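Side-chain contacts in uncharacterized protein (Porphyromonas gingivalis, PDB 1ZBS), which is uncharacterized but probably acts as an N-acetylglucosamine kinase, with two similar mixed-sheet domains of the sugar kinase, Hsp70 and actin superfamily: residues Pro51-Gly54 and Gln55-Ser58; Glu80-Asp83 and Ser84-Pro87; Gly156-Lys160 and Gly161-Glu165; Asp181-Glu184 and Ser185-Lys189; Ser219-Asp222 and Phe223-Asn227. All coordinates share one frame; numbering follows the deposited sequence.

The five contacts are all local, along a helix or at its C-terminal end, and they fall into two groups. Contacts 1 and 2 lie in the N-terminal domain, their centres 13 Å apart, and touch where Leu86 CD1 packs 3.6 Å from Ala57 O. Contacts 3, 4 and 5 belong to the other domain, and all three meet the second subunit. Contacts 3 and 4, with centres 19 Å apart, touch through Leu159 CD2 and Ile182 CD1 at 4.1 Å. Contacts 3 and 5 stay about 11 Å apart at their nearest atoms, yet Lys160 of one subunit bonds Asn227 of the other. Contacts 1 and 3 lie 50 Å apart, centre to centre.

Contact 1: residues Pro51-Gly54 and Gln55-Ser58; sequences PAIG and QKAS
The C-terminal end of helix 38-53 passes here into the loop that leads to strand 62-67, and Ile53, the last helical residue, packs on Ala57 across the turn. Gly54 is the first residue to leave helical geometry. The chain then folds back so that Ala57 comes alongside the isoleucine. The CG1 branch of Ile53 does the touching. CG1 stands anti to the backbone N (chi1 160°) and the chain stays extended to CD1 (chi2 -170°), which carries the methyl group forward into the loop. There Ile53 CD1 lies 3.7 Å from Ala57 CB, and it presses still closer on the backbone, with Ile53 CD1 only 3.2 Å from Ala57 CA, tighter than a normal carbon-carbon contact. Lys56 adds its aliphatic part: its CG approaches Ile53 CG1 at 4.2 Å, and its CD lies 3.9 Å from Ile53 O. The polar link across the turn is modest, a weak bond from Lys56 N to Ile53 O of 3.5 Å. Beyond the turn, Ile53 also meets Phe26 and Ile16 of the neighbouring strands as well as Ile60, while Ala57 rests on Leu86, just after helix 75-85. The buried isoleucine therefore reaches both the sheet and the loop. Since the one backbone bond across the turn is long and weak, the turn is probably set more by the apolar packing of Ile53 on Ala57 than by backbone bonding.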
loop_
_atom_site.group_PDB
_atom_site.type_symbol
_atom_site.label_atom_id
_atom_site.label_comp_id
_atom_site.label_asym_id
_atom_site.label_seq_id
_atom_site.Cartn_x
_atom_site.Cartn_y
_atom_site.Cartn_z
ATOM N N PRO A 51 -35.529 7.371 -7.243
ATOM C CA PRO A 51 -35.851 8.613 -7.956
ATOM C C PRO A 51 -35.386 8.625 -9.412
ATOM O O PRO A 51 -35.863 9.424 -10.219
ATOM C CB PRO A 51 -35.161 9.684 -7.110
ATOM C CG PRO A 51 -33.985 8.954 -6.535
ATOM C CD PRO A 51 -34.607 7.637 -6.123
ATOM N N ALA A 52 -34.455 7.739 -9.742
ATOM C CA ALA A 52 -33.929 7.650 -11.101
ATOM C C ALA A 52 -34.873 6.838 -11.978
ATOM O O ALA A 52 -35.140 7.198 -13.124
ATOM C CB ALA A 52 -32.544 7.004 -11.081
ATOM N N ILE A 53 -35.365 5.732 -11.428
ATOM C CA ILE A 53 -36.300 4.862 -12.136
ATOM C C ILE A 53 -37.708 5.425 -12.007
ATOM O O ILE A 53 -38.489 5.405 -12.965
ATOM C CB ILE A 53 -36.299 3.427 -11.546
ATOM C CG1 ILE A 53 -37.588 2.692 -11.939
ATOM C CG2 ILE A 53 -36.202 3.483 -10.050
ATOM C CD1 ILE A 53 -37.796 1.360 -11.209
ATOM N N GLY A 54 -38.007 5.917 -10.805
ATOM C CA GLY A 54 -39.310 6.477 -10.478
ATOM C C GLY A 54 -40.197 6.810 -11.663
ATOM O O GLY A 54 -40.116 7.906 -12.223
ATOM N N GLN A 55 -41.056 5.868 -12.035
ATOM C CA GLN A 55 -41.951 6.050 -13.175
ATOM C C GLN A 55 -42.385 4.659 -13.618
ATOM O O GLN A 55 -43.559 4.301 -13.550
ATOM C CB GLN A 55 -41.210 6.736 -14.329
ATOM C CG GLN A 55 -41.956 7.901 -14.984
ATOM C CD GLN A 55 -43.400 7.558 -15.333
ATOM O OE1 GLN A 55 -44.225 7.328 -14.439
ATOM N NE2 GLN A 55 -43.715 7.527 -16.633
ATOM N N LYS A 56 -41.423 3.870 -14.076
ATOM C CA LYS A 56 -41.730 2.518 -14.506
ATOM C C LYS A 56 -41.310 1.594 -13.389
ATOM O O LYS A 56 -40.921 0.453 -13.628
ATOM C CB LYS A 56 -40.963 2.167 -15.769
ATOM C CG LYS A 56 -39.492 2.417 -15.637
ATOM C CD LYS A 56 -39.125 3.677 -16.353
ATOM C CE LYS A 56 -39.112 3.455 -17.850
ATOM N NZ LYS A 56 -38.469 4.662 -18.466
ATOM N N ALA A 57 -41.388 2.100 -12.165
ATOM C CA ALA A 57 -41.016 1.319 -10.998
ATOM C C ALA A 57 -41.910 0.096 -10.848
ATOM O O ALA A 57 -41.528 -0.888 -10.220
ATOM C CB ALA A 57 -41.102 2.185 -9.747
ATOM N N SER A 58 -43.102 0.161 -11.428
ATOM C CA SER A 58 -44.044 -0.948 -11.338
ATOM C C SER A 58 -43.924 -1.889 -12.539
ATOM O O SER A 58 -44.512 -2.974 -12.563
ATOM C CB SER A 58 -45.467 -0.399 -11.217
ATOM O OG SER A 58 -45.704 0.603 -12.184
#

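Contact 2: residues Glu80-Asp83 and Ser84-Pro87; sequences EALD and SMLP
Leu82 and Met85, the latter a selenomethionine, are brought together by different first torsions: Leu82 has CG anti to its carbonyl carbon (chi1 -75°), whereas Met85 places CG opposite the backbone N (chi1 176°) and bends only near its end, at chi3. The two side chains consequently lie side by side and point the same way, and the terminal methyl Met85 CE comes to 3.8 Å from Leu82 CD2. At the root of the same side chain, Met85 CB sits 3.0 Å from Leu82 O. Ser84 turns back instead along the helix. Its OG, beside the backbone N, donates to Glu80 O at 3.2 Å, and the hydroxyl oxygen is tilted 27° from the plane of that carbonyl. Ser84 N also reaches Glu80 O, but weakly, so one carbonyl receives both a side-chain and a main-chain donor from the same residue. Residues 80-85 form the last part of helix 75-85, weakly bonded at its very end, and Leu86 and Pro87 lead out of it; this is the helical arm of the beta-alpha-beta unit that runs from strand 62-67 to strand 91-95. Its apolar side faces two ways: Met85 packs on Val49 and Leu50 of helix 38-53, and Leu82 on Ile92 of strand 91-95. Glu80, on the exposed side, makes a salt bridge to Arg38. Among the weak backbone bonds here, the one from Leu86 N to Leu82 O, 3.1 Å, is of normal strength. Pro87 has no N-H to offer; its CA makes a CA-H...O contact of 3.1 Å with Asp83 O.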
loop_
_atom_site.group_PDB
_atom_site.type_symbol
_atom_site.label_atom_id
_atom_site.label_comp_id
_atom_site.label_asym_id
_atom_site.label_seq_id
_atom_site.Cartn_x
_atom_site.Cartn_y
_atom_site.Cartn_z
ATOM N N GLU A 80 -32.419 -8.079 0.100
ATOM C CA GLU A 80 -33.518 -7.650 0.958
ATOM C C GLU A 80 -33.790 -6.163 0.793
ATOM O O GLU A 80 -34.946 -5.739 0.746
ATOM C CB GLU A 80 -33.201 -7.946 2.424
ATOM C CG GLU A 80 -33.086 -9.422 2.742
ATOM C CD GLU A 80 -32.856 -9.675 4.219
ATOM O OE1 GLU A 80 -33.687 -9.214 5.032
ATOM O OE2 GLU A 80 -31.848 -10.333 4.565
ATOM N N ALA A 81 -32.720 -5.378 0.710
ATOM C CA ALA A 81 -32.818 -3.931 0.541
ATOM C C ALA A 81 -33.482 -3.601 -0.790
ATOM O O ALA A 81 -34.368 -2.748 -0.857
ATOM C CB ALA A 81 -31.424 -3.306 0.597
ATOM N N LEU A 82 -33.039 -4.274 -1.847
ATOM C CA LEU A 82 -33.595 -4.073 -3.183
ATOM C C LEU A 82 -35.048 -4.516 -3.191
ATOM O O LEU A 82 -35.918 -3.826 -3.722
ATOM C CB LEU A 82 -32.817 -4.888 -4.216
ATOM C CG LEU A 82 -31.430 -4.385 -4.631
ATOM C CD1 LEU A 82 -30.685 -5.499 -5.347
ATOM C CD2 LEU A 82 -31.565 -3.158 -5.524
ATOM N N ASP A 83 -35.307 -5.674 -2.596
ATOM C CA ASP A 83 -36.657 -6.198 -2.547
ATOM C C ASP A 83 -37.616 -5.229 -1.844
ATOM O O ASP A 83 -38.817 -5.246 -2.103
ATOM C CB ASP A 83 -36.662 -7.568 -1.863
ATOM C CG ASP A 83 -37.995 -8.279 -1.996
ATOM O OD1 ASP A 83 -38.907 -7.975 -1.198
ATOM O OD2 ASP A 83 -38.131 -9.132 -2.908
ATOM N N SER A 84 -37.089 -4.382 -0.963
ATOM C CA SER A 84 -37.920 -3.408 -0.267
ATOM C C SER A 84 -38.093 -2.184 -1.162
ATOM O O SER A 84 -39.027 -1.396 -0.995
ATOM C CB SER A 84 -37.287 -3.006 1.070
ATOM O OG SER A 84 -37.326 -4.085 1.994
HETATM N N MSE A 85 -37.188 -2.026 -2.120
HETATM C CA MSE A 85 -37.277 -0.915 -3.054
HETATM C C MSE A 85 -38.458 -1.198 -3.983
HETATM O O MSE A 85 -39.337 -0.356 -4.152
HETATM C CB MSE A 85 -35.978 -0.790 -3.853
HETATM C CG MSE A 85 -36.024 0.284 -4.923
HETATM SE SE MSE A 85 -34.273 0.711 -5.598
HETATM C CE MSE A 85 -34.080 -0.711 -6.894
ATOM N N LEU A 86 -38.465 -2.383 -4.586
ATOM C CA LEU A 86 -39.561 -2.795 -5.458
ATOM C C LEU A 86 -40.123 -4.075 -4.856
ATOM O O LEU A 86 -39.745 -5.181 -5.250
ATOM C CB LEU A 86 -39.088 -3.062 -6.893
ATOM C CG LEU A 86 -38.569 -1.932 -7.790
ATOM C CD1 LEU A 86 -39.224 -0.618 -7.406
ATOM C CD2 LEU A 86 -37.058 -1.835 -7.678
ATOM N N PRO A 87 -41.029 -3.932 -3.873
ATOM C CA PRO A 87 -41.679 -5.044 -3.167
ATOM C C PRO A 87 -42.550 -5.904 -4.070
ATOM O O PRO A 87 -42.904 -7.036 -3.719
ATOM C CB PRO A 87 -42.480 -4.333 -2.078
ATOM C CG PRO A 87 -42.836 -3.027 -2.724
ATOM C CD PRO A 87 -41.538 -2.633 -3.387
#

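Contact 3: residues Gly156-Lys160 and Gly161-Glu165; sequences GSLLK and GQMPE
A Schellman motif ends helix 147-159, with Gly161, at positive phi, as its C-prime residue, and Ser157 and Gln162 meet across it. The two bonds that define the motif are Gln162 N to Ser157 O, 2.8 Å and nearly straight, and Gly161 N to Leu158 O at 3.2 Å. The latter donor stands well above the plane of its carbonyl, 62° out of it. A water bridges the turn, donating to Leu158 O and accepting from Met163 N, 2.8 Å from each, so Leu158 O is shared between the glycine N-H and the water. Side chains close over the reversal. Ser157 CB and Gln162 CB meet at 3.7 Å. Met163, a selenomethionine, bends at chi2 and chi3 and folds back against the helix; its CG lies 3.9 Å from Leu158 CD1, and the two side chains cross at about a right angle. Leu158 reaches that place with CG anti to the backbone N (chi1 -179°). Leu158 also packs on Leu167, Cys168 and Phe171 of helix 167-174, while Met163 leans on Ala211 and Val212 of helix 210-229, so the helix end and the loop contact two further helices. The second subunit also joins in: Lys160 NZ forms a salt bridge with Glu144 of that subunit, and Gly161 O accepts a hydrogen bond from its Arg230. The cap thus lies at the dimer interface. Ser157 OG bonds the backbone carbonyls of Leu153 and Phe154 one turn back, and the methyl Met163 CE approaches that same OG to 3.3 Å.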
loop_
_atom_site.group_PDB
_atom_site.type_symbol
_atom_site.label_atom_id
_atom_site.label_comp_id
_atom_site.label_asym_id
_atom_site.label_seq_id
_atom_site.Cartn_x
_atom_site.Cartn_y
_atom_site.Cartn_z
ATOM N N GLY A 156 4.965 7.354 -6.813
ATOM C CA GLY A 156 6.134 6.954 -6.046
ATOM C C GLY A 156 7.405 7.298 -6.807
ATOM O O GLY A 156 8.257 8.043 -6.320
ATOM N N SER A 157 7.529 6.763 -8.016
ATOM C CA SER A 157 8.706 7.028 -8.829
ATOM C C SER A 157 8.803 8.506 -9.191
ATOM O O SER A 157 9.891 9.076 -9.264
ATOM C CB SER A 157 8.651 6.197 -10.105
ATOM O OG SER A 157 7.470 6.504 -10.808
ATOM N N LEU A 158 7.660 9.130 -9.433
ATOM C CA LEU A 158 7.644 10.548 -9.779
ATOM C C LEU A 158 8.260 11.372 -8.638
ATOM O O LEU A 158 9.141 12.203 -8.850
ATOM C CB LEU A 158 6.203 10.981 -10.018
ATOM C CG LEU A 158 5.918 12.421 -10.417
ATOM C CD1 LEU A 158 6.133 12.593 -11.915
ATOM C CD2 LEU A 158 4.486 12.745 -10.055
ATOM N N LEU A 159 7.787 11.120 -7.426
ATOM C CA LEU A 159 8.256 11.827 -6.246
ATOM C C LEU A 159 9.726 11.559 -5.943
ATOM O O LEU A 159 10.394 12.384 -5.322
ATOM C CB LEU A 159 7.390 11.438 -5.049
ATOM C CG LEU A 159 6.435 12.493 -4.486
ATOM C CD1 LEU A 159 6.099 13.562 -5.521
ATOM C CD2 LEU A 159 5.189 11.788 -3.985
ATOM N N LYS A 160 10.236 10.422 -6.398
ATOM C CA LYS A 160 11.626 10.086 -6.149
ATOM C C LYS A 160 12.550 10.298 -7.341
ATOM O O LYS A 160 13.579 9.629 -7.486
ATOM C CB LYS A 160 11.715 8.659 -5.619
ATOM C CG LYS A 160 10.898 8.507 -4.349
ATOM C CD LYS A 160 11.577 7.654 -3.315
ATOM C CE LYS A 160 10.692 7.563 -2.091
ATOM N NZ LYS A 160 11.275 6.682 -1.026
ATOM N N GLY A 161 12.164 11.242 -8.194
ATOM C CA GLY A 161 12.961 11.595 -9.349
ATOM C C GLY A 161 13.266 10.517 -10.361
ATOM O O GLY A 161 14.343 10.520 -10.952
ATOM N N GLN A 162 12.343 9.594 -10.586
ATOM C CA GLN A 162 12.610 8.550 -11.564
ATOM C C GLN A 162 11.984 8.889 -12.915
ATOM O O GLN A 162 12.112 8.130 -13.877
ATOM C CB GLN A 162 12.100 7.202 -11.054
ATOM C CG GLN A 162 12.745 6.781 -9.742
ATOM C CD GLN A 162 14.269 6.805 -9.804
ATOM O OE1 GLN A 162 14.922 7.517 -9.038
ATOM N NE2 GLN A 162 14.837 6.031 -10.717
HETATM N N MSE A 163 11.318 10.038 -12.983
HETATM C CA MSE A 163 10.680 10.491 -14.215
HETATM C C MSE A 163 11.458 11.679 -14.809
HETATM O O MSE A 163 12.288 12.285 -14.134
HETATM C CB MSE A 163 9.228 10.902 -13.927
HETATM C CG MSE A 163 8.302 9.766 -13.476
HETATM SE SE MSE A 163 7.801 8.536 -14.907
HETATM C CE MSE A 163 8.163 6.840 -14.037
ATOM N N PRO A 164 11.209 12.023 -16.087
ATOM C CA PRO A 164 11.929 13.153 -16.687
ATOM C C PRO A 164 11.782 14.423 -15.847
ATOM O O PRO A 164 10.812 14.568 -15.102
ATOM C CB PRO A 164 11.275 13.279 -18.059
ATOM C CG PRO A 164 10.965 11.854 -18.393
ATOM C CD PRO A 164 10.358 11.361 -17.090
ATOM N N GLU A 165 12.748 15.332 -15.965
ATOM C CA GLU A 165 12.737 16.587 -15.213
ATOM C C GLU A 165 11.503 17.398 -15.572
ATOM O O GLU A 165 11.164 17.548 -16.747
ATOM C CB GLU A 165 14.000 17.406 -15.527
ATOM C CG GLU A 165 14.326 18.567 -14.552
ATOM C CD GLU A 165 13.392 19.780 -14.674
ATOM O OE1 GLU A 165 13.202 20.297 -15.798
ATOM O OE2 GLU A 165 12.866 20.226 -13.630
HETATM O O HOH W 1 10.620 12.170 -11.285
#

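Contact 4: residues Asp181-Glu184 and Ser185-Lys189; sequences DIIE and SVYRK
Ser185 meets Asp181 twice, because both its N and its OG donate to Asp181 O. The backbone bond is 2.9 Å; the hydroxyl, held beside the backbone N (chi1 -59°), reaches the same oxygen at 3.2 Å from above the carbonyl plane. Val186 follows, its CG2 4.1 Å from Ile182 CG2, the two side chains pointing the same way. Tyr187 comes next, and Ile183 lies at the rim of its ring: Ile183 CD1 is 3.6 Å from Tyr187 CE2, while Ile183 O sits at the ring edge, near its plane. Val186 CG1 lies over one face of that ring, offset toward the rim. This is helix 179-188, which packs on helices 147-159 and 192-197 and also faces the second subunit. There Tyr187 OH is hydrogen-bonded to backbone atoms of Leu137, Ile140 and Leu141 of that subunit. Arg188 bends at chi2 and chi3 and lays its guanidinium back along the helix, one face over Glu184 N, with NH2 4.0 Å from Ile183 CG2. Lys189 closes the run with a salt bridge, NZ lying 3.3 Å from Glu184 OE2 in a weak hydrogen bond, reached by an extended glutamate (chi2 -177°).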
loop_
_atom_site.group_PDB
_atom_site.type_symbol
_atom_site.label_atom_id
_atom_site.label_comp_id
_atom_site.label_asym_id
_atom_site.label_seq_id
_atom_site.Cartn_x
_atom_site.Cartn_y
_atom_site.Cartn_z
ATOM N N ASP A 181 0.568 16.535 1.043
ATOM C CA ASP A 181 -0.870 16.285 0.821
ATOM C C ASP A 181 -1.075 14.839 0.341
ATOM O O ASP A 181 -2.032 14.170 0.745
ATOM C CB ASP A 181 -1.477 17.245 -0.222
ATOM C CG ASP A 181 -1.421 18.702 0.207
ATOM O OD1 ASP A 181 -1.643 18.988 1.402
ATOM O OD2 ASP A 181 -1.170 19.569 -0.663
ATOM N N ILE A 182 -0.180 14.365 -0.520
ATOM C CA ILE A 182 -0.280 13.003 -1.026
ATOM C C ILE A 182 -0.176 12.006 0.139
ATOM O O ILE A 182 -0.982 11.075 0.243
ATOM C CB ILE A 182 0.799 12.755 -2.112
ATOM C CG1 ILE A 182 0.499 13.659 -3.315
ATOM C CG2 ILE A 182 0.815 11.293 -2.544
ATOM C CD1 ILE A 182 1.508 13.609 -4.427
ATOM N N ILE A 183 0.780 12.221 1.039
ATOM C CA ILE A 183 0.943 11.340 2.196
ATOM C C ILE A 183 -0.326 11.348 3.045
ATOM O O ILE A 183 -0.816 10.298 3.468
ATOM C CB ILE A 183 2.131 11.779 3.082
ATOM C CG1 ILE A 183 3.436 11.598 2.316
ATOM C CG2 ILE A 183 2.178 10.946 4.362
ATOM C CD1 ILE A 183 3.656 10.191 1.834
ATOM N N GLU A 184 -0.850 12.545 3.293
ATOM C CA GLU A 184 -2.071 12.704 4.077
ATOM C C GLU A 184 -3.242 11.919 3.447
ATOM O O GLU A 184 -3.901 11.130 4.128
ATOM C CB GLU A 184 -2.409 14.207 4.212
ATOM C CG GLU A 184 -3.824 14.526 4.733
ATOM C CD GLU A 184 -4.133 16.023 4.782
ATOM O OE1 GLU A 184 -3.739 16.763 3.838
ATOM O OE2 GLU A 184 -4.800 16.475 5.753
ATOM N N SER A 185 -3.473 12.095 2.147
ATOM C CA SER A 185 -4.579 11.396 1.472
ATOM C C SER A 185 -4.393 9.883 1.399
ATOM O O SER A 185 -5.348 9.121 1.542
ATOM C CB SER A 185 -4.768 11.935 0.051
ATOM O OG SER A 185 -5.055 13.321 0.070
ATOM N N VAL A 186 -3.161 9.453 1.167
ATOM C CA VAL A 186 -2.861 8.039 1.073
ATOM C C VAL A 186 -2.913 7.307 2.409
ATOM O O VAL A 186 -3.473 6.213 2.503
ATOM C CB VAL A 186 -1.472 7.828 0.431
ATOM C CG1 VAL A 186 -1.038 6.380 0.562
ATOM C CG2 VAL A 186 -1.522 8.217 -1.042
ATOM N N TYR A 187 -2.369 7.918 3.455
ATOM C CA TYR A 187 -2.321 7.262 4.761
ATOM C C TYR A 187 -3.330 7.685 5.828
ATOM O O TYR A 187 -3.562 6.932 6.765
ATOM C CB TYR A 187 -0.903 7.405 5.325
ATOM C CG TYR A 187 0.175 6.875 4.402
ATOM C CD1 TYR A 187 0.567 5.535 4.450
ATOM C CD2 TYR A 187 0.809 7.718 3.482
ATOM C CE1 TYR A 187 1.566 5.050 3.607
ATOM C CE2 TYR A 187 1.809 7.242 2.637
ATOM C CZ TYR A 187 2.181 5.905 2.708
ATOM O OH TYR A 187 3.167 5.414 1.879
ATOM N N ARG A 188 -3.935 8.864 5.693
ATOM C CA ARG A 188 -4.874 9.333 6.714
ATOM C C ARG A 188 -6.233 9.803 6.197
ATOM O O ARG A 188 -6.967 10.513 6.888
ATOM C CB ARG A 188 -4.232 10.465 7.527
ATOM C CG ARG A 188 -3.546 10.016 8.809
ATOM C CD ARG A 188 -2.029 10.203 8.767
ATOM N NE ARG A 188 -1.630 11.521 8.258
ATOM C CZ ARG A 188 -0.380 11.838 7.922
ATOM N NH1 ARG A 188 -0.102 13.051 7.450
ATOM N NH2 ARG A 188 0.594 10.940 8.060
ATOM N N LYS A 189 -6.566 9.398 4.983
ATOM C CA LYS A 189 -7.822 9.781 4.366
ATOM C C LYS A 189 -8.533 8.517 3.917
ATOM O O LYS A 189 -7.895 7.527 3.583
ATOM C CB LYS A 189 -7.544 10.655 3.149
ATOM C CG LYS A 189 -8.206 12.005 3.172
ATOM C CD LYS A 189 -7.655 12.875 4.276
ATOM C CE LYS A 189 -8.332 14.238 4.252
ATOM N NZ LYS A 189 -7.800 15.151 5.296
#

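Contact 5: residues Ser219-Asp222 and Phe223-Asn227; sequences SFDD and FLVRN
Arg226 N gives Asp222 O a nearly straight hydrogen bond of 3.0 Å (174°), and Val225 N gives Asp221 O another of 3.0 Å (176°). In all, the 219-222 carbonyls take the N-H groups of 223-226 in ordinary i to i+4 bonds. Among the side chains, Arg226 NE forms a salt bridge with Glu144, and Asp221 OD2 one with Arg259. Asp222 and Arg226 lie side by side but pair only weakly, by charge: Asp222 OD2 is 3.9 Å from Arg226 NH1 and well out of the guanidinium plane, so no N-H points at it, and the two planes are 50° apart. Asp222 OD2 comes closer to the methylene, 3.4 Å from Arg226 CD. Asn227 OD1 bonds Lys160 of the second subunit. Packing follows: Val225 CG2 lies 3.1 Å from Asp221 O and 4.0 Å from Asp221 OD2. Leu224 CG sits 3.6 Å from Phe220 O, and both side chains pack on Val255. Phe220, Phe223 and Leu224 between them face strand 238-241 and helix 249-258, while Asp221, Asp222 and Arg226 carry the charges, as in a partly buried amphipathic helix, here 210-229, with a wider pi-type turn at 225-227.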
loop_
_atom_site.group_PDB
_atom_site.type_symbol
_atom_site.label_atom_id
_atom_site.label_comp_id
_atom_site.label_asym_id
_atom_site.label_seq_id
_atom_site.Cartn_x
_atom_site.Cartn_y
_atom_site.Cartn_z
ATOM N N SER A 219 3.243 -3.363 -15.141
ATOM C CA SER A 219 2.150 -3.660 -14.243
ATOM C C SER A 219 1.147 -4.595 -14.914
ATOM O O SER A 219 0.650 -5.531 -14.285
ATOM C CB SER A 219 1.458 -2.376 -13.799
ATOM O OG SER A 219 0.624 -2.651 -12.684
ATOM N N PHE A 220 0.851 -4.341 -16.186
ATOM C CA PHE A 220 -0.080 -5.191 -16.924
ATOM C C PHE A 220 0.517 -6.589 -17.060
ATOM O O PHE A 220 -0.191 -7.588 -16.945
ATOM C CB PHE A 220 -0.365 -4.629 -18.326
ATOM C CG PHE A 220 -1.297 -3.440 -18.339
ATOM C CD1 PHE A 220 -1.919 -2.995 -17.174
ATOM C CD2 PHE A 220 -1.563 -2.775 -19.535
ATOM C CE1 PHE A 220 -2.784 -1.898 -17.199
ATOM C CE2 PHE A 220 -2.421 -1.682 -19.571
ATOM C CZ PHE A 220 -3.040 -1.243 -18.398
ATOM N N ASP A 221 1.823 -6.660 -17.306
ATOM C CA ASP A 221 2.484 -7.950 -17.456
ATOM C C ASP A 221 2.364 -8.708 -16.131
ATOM O O ASP A 221 2.052 -9.901 -16.111
ATOM C CB ASP A 221 3.963 -7.758 -17.830
ATOM C CG ASP A 221 4.644 -9.065 -18.206
ATOM O OD1 ASP A 221 4.228 -9.692 -19.208
ATOM O OD2 ASP A 221 5.592 -9.470 -17.497
ATOM N N ASP A 222 2.603 -7.988 -15.038
ATOM C CA ASP A 222 2.518 -8.522 -13.688
ATOM C C ASP A 222 1.133 -9.079 -13.420
ATOM O O ASP A 222 0.981 -10.111 -12.763
ATOM C CB ASP A 222 2.787 -7.422 -12.659
ATOM C CG ASP A 222 4.103 -7.595 -11.955
ATOM O OD1 ASP A 222 5.088 -6.941 -12.366
ATOM O OD2 ASP A 222 4.150 -8.393 -10.988
ATOM N N PHE A 223 0.117 -8.366 -13.896
ATOM C CA PHE A 223 -1.248 -8.821 -13.701
ATOM C C PHE A 223 -1.450 -10.171 -14.381
ATOM O O PHE A 223 -2.009 -11.093 -13.781
ATOM C CB PHE A 223 -2.258 -7.806 -14.243
ATOM C CG PHE A 223 -3.661 -8.344 -14.324
ATOM C CD1 PHE A 223 -4.136 -8.894 -15.511
ATOM C CD2 PHE A 223 -4.491 -8.344 -13.207
ATOM C CE1 PHE A 223 -5.416 -9.449 -15.579
ATOM C CE2 PHE A 223 -5.774 -8.895 -13.259
ATOM C CZ PHE A 223 -6.240 -9.449 -14.450
ATOM N N LEU A 224 -0.987 -10.300 -15.619
ATOM C CA LEU A 224 -1.149 -11.564 -16.336
ATOM C C LEU A 224 -0.435 -12.695 -15.612
ATOM O O LEU A 224 -1.018 -13.752 -15.343
ATOM C CB LEU A 224 -0.600 -11.445 -17.759
ATOM C CG LEU A 224 -1.395 -10.482 -18.637
ATOM C CD1 LEU A 224 -0.696 -10.298 -19.977
ATOM C CD2 LEU A 224 -2.802 -11.031 -18.825
ATOM N N VAL A 225 0.830 -12.458 -15.291
ATOM C CA VAL A 225 1.641 -13.444 -14.603
ATOM C C VAL A 225 0.989 -14.000 -13.334
ATOM O O VAL A 225 0.771 -15.204 -13.219
ATOM C CB VAL A 225 3.018 -12.853 -14.227
ATOM C CG1 VAL A 225 3.836 -13.885 -13.454
ATOM C CG2 VAL A 225 3.770 -12.432 -15.494
ATOM N N ARG A 226 0.665 -13.118 -12.393
ATOM C CA ARG A 226 0.083 -13.529 -11.117
ATOM C C ARG A 226 -1.428 -13.703 -11.085
ATOM O O ARG A 226 -1.988 -14.055 -10.045
ATOM C CB ARG A 226 0.473 -12.520 -10.048
ATOM C CG ARG A 226 1.934 -12.142 -10.105
ATOM C CD ARG A 226 2.119 -10.711 -9.660
ATOM N NE ARG A 226 1.965 -10.544 -8.223
ATOM C CZ ARG A 226 2.986 -10.501 -7.369
ATOM N NH1 ARG A 226 4.230 -10.618 -7.813
ATOM N NH2 ARG A 226 2.766 -10.311 -6.074
ATOM N N ASN A 227 -2.101 -13.462 -12.206
ATOM C CA ASN A 227 -3.557 -13.580 -12.209
ATOM C C ASN A 227 -4.154 -14.425 -13.332
ATOM O O ASN A 227 -5.247 -14.971 -13.177
ATOM C CB ASN A 227 -4.189 -12.173 -12.234
ATOM C CG ASN A 227 -3.819 -11.337 -11.011
ATOM O OD1 ASN A 227 -4.376 -11.522 -9.931
ATOM N ND2 ASN A 227 -2.872 -10.418 -11.177
#